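Local coordinates for protein binary enterotoxin of Clostridium perfringens component a (Clostridium perfringens, PDB 5WTZ) that binds NAD+ and, as the enzymatic component of a binary enterotoxin, ADP-ribosylates actin, at residues L92-Y97 / L160-N165. Sequence-based numbering, arbitrary orientation.
Sequences LYVYYY and LKLPTN
Val94 and Leu160 form a hydrogen-bonded antiparallel pair, with Val94 N to Leu160 O at 2.8 Å and Leu160 N to Val94 O at 2.9 Å. Two residues along, Leu92 and Leu162 repeat the pattern: Leu92 N lies in the plane of the Leu162 carbonyl, 3.0 Å from Leu162 O, whereas Leu162 N approaches Leu92 O tilted 35° from the plane of the Leu92 carbonyl. Between the two rings of bonds lies the non-hydrogen-bonded pair Tyr93 and Lys161, where CA of Tyr93 sends a C-H contact to O of Leu160 (3.3 Å), giving that carbonyl a second, weaker partner. On this face of the sheet the Lys161 chain, fully extended with CG anti to the backbone N (chi1 -173°), runs across one face of the Tyr93 phenol. Lys161 CG makes a CH-pi contact 4.0 Å from the centroid of the Tyr93 ring, shifted toward the rim, and Lys161 CE lies 3.4 Å from Tyr93 OH. On the other face of the sheet the contacts between side chains are apolar. Val94 and Leu160 point the same way side by side, CG2 against CB, while Val94 CG1 touches Leu162 CD1 at 3.8 Å, the two side chains nearly perpendicular. Farther along, Leu160 CD2 meets the Tyr96 ring at its edge, near CE1. Strand 92-98 is the outermost strand on this side of the five-stranded mixed sheet of the N-terminal ADP-ribosyltransferase-like domain, away from the NAD site, and strand 156-162 lies between it and strand 201-211. Lys161 bonds through its backbone to Ala208 and Leu210 of strand 201-211, and Leu160 and Leu162 pack on Leu210. Val94 and Tyr96 rest against Val143 of strand 141-144, and the His159 ring stacks with that of Tyr93.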
loop_
_atom_site.group_PDB
_atom_site.type_symbol
_atom_site.label_atom_id
_atom_site.label_comp_id
_atom_site.label_asym_id
_atom_site.label_seq_id
_atom_site.Cartn_x
_atom_site.Cartn_y
_atom_site.Cartn_z
ATOM N N LEU A 92 -21.575 -3.907 5.055
ATOM C CA LEU A 92 -22.163 -3.535 3.773
ATOM C C LEU A 92 -21.296 -4.061 2.633
ATOM O O LEU A 92 -20.107 -3.752 2.563
ATOM C CB LEU A 92 -22.303 -2.014 3.658
ATOM C CG LEU A 92 -22.892 -1.476 2.344
ATOM C CD1 LEU A 92 -24.384 -1.696 2.327
ATOM C CD2 LEU A 92 -22.556 -0.002 2.124
ATOM N N TYR A 93 -21.880 -4.851 1.738
ATOM C CA TYR A 93 -21.174 -5.221 0.516
ATOM C C TYR A 93 -21.311 -4.124 -0.544
ATOM O O TYR A 93 -22.389 -3.546 -0.737
ATOM C CB TYR A 93 -21.684 -6.552 -0.032
ATOM C CG TYR A 93 -21.405 -7.756 0.824
ATOM C CD1 TYR A 93 -22.272 -8.120 1.846
ATOM C CD2 TYR A 93 -20.286 -8.557 0.599
ATOM C CE1 TYR A 93 -22.028 -9.228 2.620
ATOM C CE2 TYR A 93 -20.041 -9.672 1.372
ATOM C CZ TYR A 93 -20.920 -9.999 2.385
ATOM O OH TYR A 93 -20.701 -11.099 3.174
ATOM N N VAL A 94 -20.211 -3.829 -1.225
ATOM C CA VAL A 94 -20.214 -2.821 -2.270
ATOM C C VAL A 94 -19.574 -3.382 -3.527
ATOM O O VAL A 94 -18.951 -4.448 -3.479
ATOM C CB VAL A 94 -19.491 -1.538 -1.827
ATOM C CG1 VAL A 94 -20.296 -0.846 -0.731
ATOM C CG2 VAL A 94 -18.068 -1.840 -1.366
ATOM N N TYR A 95 -19.741 -2.663 -4.639
ATOM C CA TYR A 95 -19.376 -3.144 -5.973
ATOM C C TYR A 95 -18.553 -2.130 -6.756
ATOM O O TYR A 95 -18.770 -0.919 -6.647
ATOM C CB TYR A 95 -20.641 -3.497 -6.771
ATOM C CG TYR A 95 -21.476 -4.577 -6.125
ATOM C CD1 TYR A 95 -22.382 -4.270 -5.118
ATOM C CD2 TYR A 95 -21.348 -5.902 -6.509
ATOM C CE1 TYR A 95 -23.142 -5.251 -4.518
ATOM C CE2 TYR A 95 -22.120 -6.893 -5.919
ATOM C CZ TYR A 95 -23.007 -6.562 -4.917
ATOM O OH TYR A 95 -23.770 -7.541 -4.309
ATOM N N TYR A 96 -17.594 -2.623 -7.535
ATOM C CA TYR A 96 -16.945 -1.807 -8.558
ATOM C C TYR A 96 -16.161 -2.678 -9.523
ATOM O O TYR A 96 -15.543 -3.673 -9.123
ATOM C CB TYR A 96 -16.022 -0.744 -7.947
ATOM C CG TYR A 96 -14.889 -1.276 -7.098
ATOM C CD1 TYR A 96 -15.085 -1.603 -5.764
ATOM C CD2 TYR A 96 -13.612 -1.414 -7.621
ATOM C CE1 TYR A 96 -14.033 -2.082 -4.973
ATOM C CE2 TYR A 96 -12.571 -1.887 -6.848
ATOM C CZ TYR A 96 -12.779 -2.215 -5.534
ATOM O OH TYR A 96 -11.723 -2.675 -4.787
ATOM N N TYR A 97 -16.230 -2.308 -10.794
ATOM C CA TYR A 97 -15.388 -2.894 -11.824
ATOM C C TYR A 97 -13.964 -2.429 -11.598
ATOM O O TYR A 97 -13.746 -1.297 -11.155
ATOM C CB TYR A 97 -15.855 -2.487 -13.208
ATOM C CG TYR A 97 -17.086 -3.202 -13.724
ATOM C CD1 TYR A 97 -17.075 -4.571 -13.971
ATOM C CD2 TYR A 97 -18.243 -2.502 -13.979
ATOM C CE1 TYR A 97 -18.205 -5.217 -14.474
ATOM C CE2 TYR A 97 -19.372 -3.138 -14.485
ATOM C CZ TYR A 97 -19.345 -4.495 -14.721
ATOM O OH TYR A 97 -20.466 -5.133 -15.211
ATOM N N LEU A 160 -16.938 -6.252 -2.574
ATOM C CA LEU A 160 -16.127 -5.902 -1.411
ATOM C C LEU A 160 -16.972 -5.767 -0.160
ATOM O O LEU A 160 -17.967 -5.037 -0.159
ATOM C CB LEU A 160 -15.373 -4.586 -1.682
ATOM C CG LEU A 160 -14.411 -4.086 -0.588
ATOM C CD1 LEU A 160 -13.228 -5.034 -0.378
ATOM C CD2 LEU A 160 -13.915 -2.684 -0.915
ATOM N N LYS A 161 -16.570 -6.475 0.897
ATOM C CA LYS A 161 -17.301 -6.472 2.164
ATOM C C LYS A 161 -16.704 -5.449 3.124
ATOM O O LYS A 161 -15.569 -5.596 3.587
ATOM C CB LYS A 161 -17.300 -7.863 2.795
ATOM C CG LYS A 161 -18.183 -7.977 4.040
ATOM C CD LYS A 161 -18.102 -9.347 4.689
ATOM C CE LYS A 161 -19.149 -9.486 5.788
ATOM N NZ LYS A 161 -19.080 -10.809 6.486
ATOM N N LEU A 162 -17.480 -4.412 3.412
ATOM C CA LEU A 162 -17.075 -3.371 4.346
ATOM C C LEU A 162 -17.526 -3.750 5.743
ATOM O O LEU A 162 -18.711 -3.984 5.967
ATOM C CB LEU A 162 -17.684 -2.018 3.947
ATOM C CG LEU A 162 -17.540 -1.542 2.506
ATOM C CD1 LEU A 162 -18.225 -0.193 2.351
ATOM C CD2 LEU A 162 -16.078 -1.462 2.118
ATOM N N PRO A 163 -16.590 -3.826 6.700
ATOM C CA PRO A 163 -17.024 -4.202 8.051
ATOM C C PRO A 163 -17.806 -3.101 8.766
ATOM O O PRO A 163 -17.808 -1.949 8.321
ATOM C CB PRO A 163 -15.710 -4.486 8.778
ATOM C CG PRO A 163 -14.664 -3.740 8.024
ATOM C CD PRO A 163 -15.128 -3.657 6.589
ATOM N N THR A 164 -18.467 -3.477 9.859
ATOM C CA THR A 164 -19.114 -2.542 10.773
ATOM C C THR A 164 -18.193 -1.371 11.139
ATOM O O THR A 164 -16.986 -1.556 11.286
ATOM C CB THR A 164 -19.562 -3.275 12.065
ATOM O OG1 THR A 164 -20.514 -4.284 11.723
ATOM C CG2 THR A 164 -20.210 -2.319 13.049
ATOM N N ASN A 165 -18.775 -0.175 11.250
ATOM C CA ASN A 165 -18.072 1.051 11.655
ATOM C C ASN A 165 -17.102 1.611 10.618
ATOM O O ASN A 165 -16.356 2.544 10.906
ATOM C CB ASN A 165 -17.336 0.826 12.975
ATOM C CG ASN A 165 -18.285 0.582 14.121
ATOM O OD1 ASN A 165 -19.368 1.167 14.175
ATOM N ND2 ASN A 165 -17.896 -0.298 15.038
#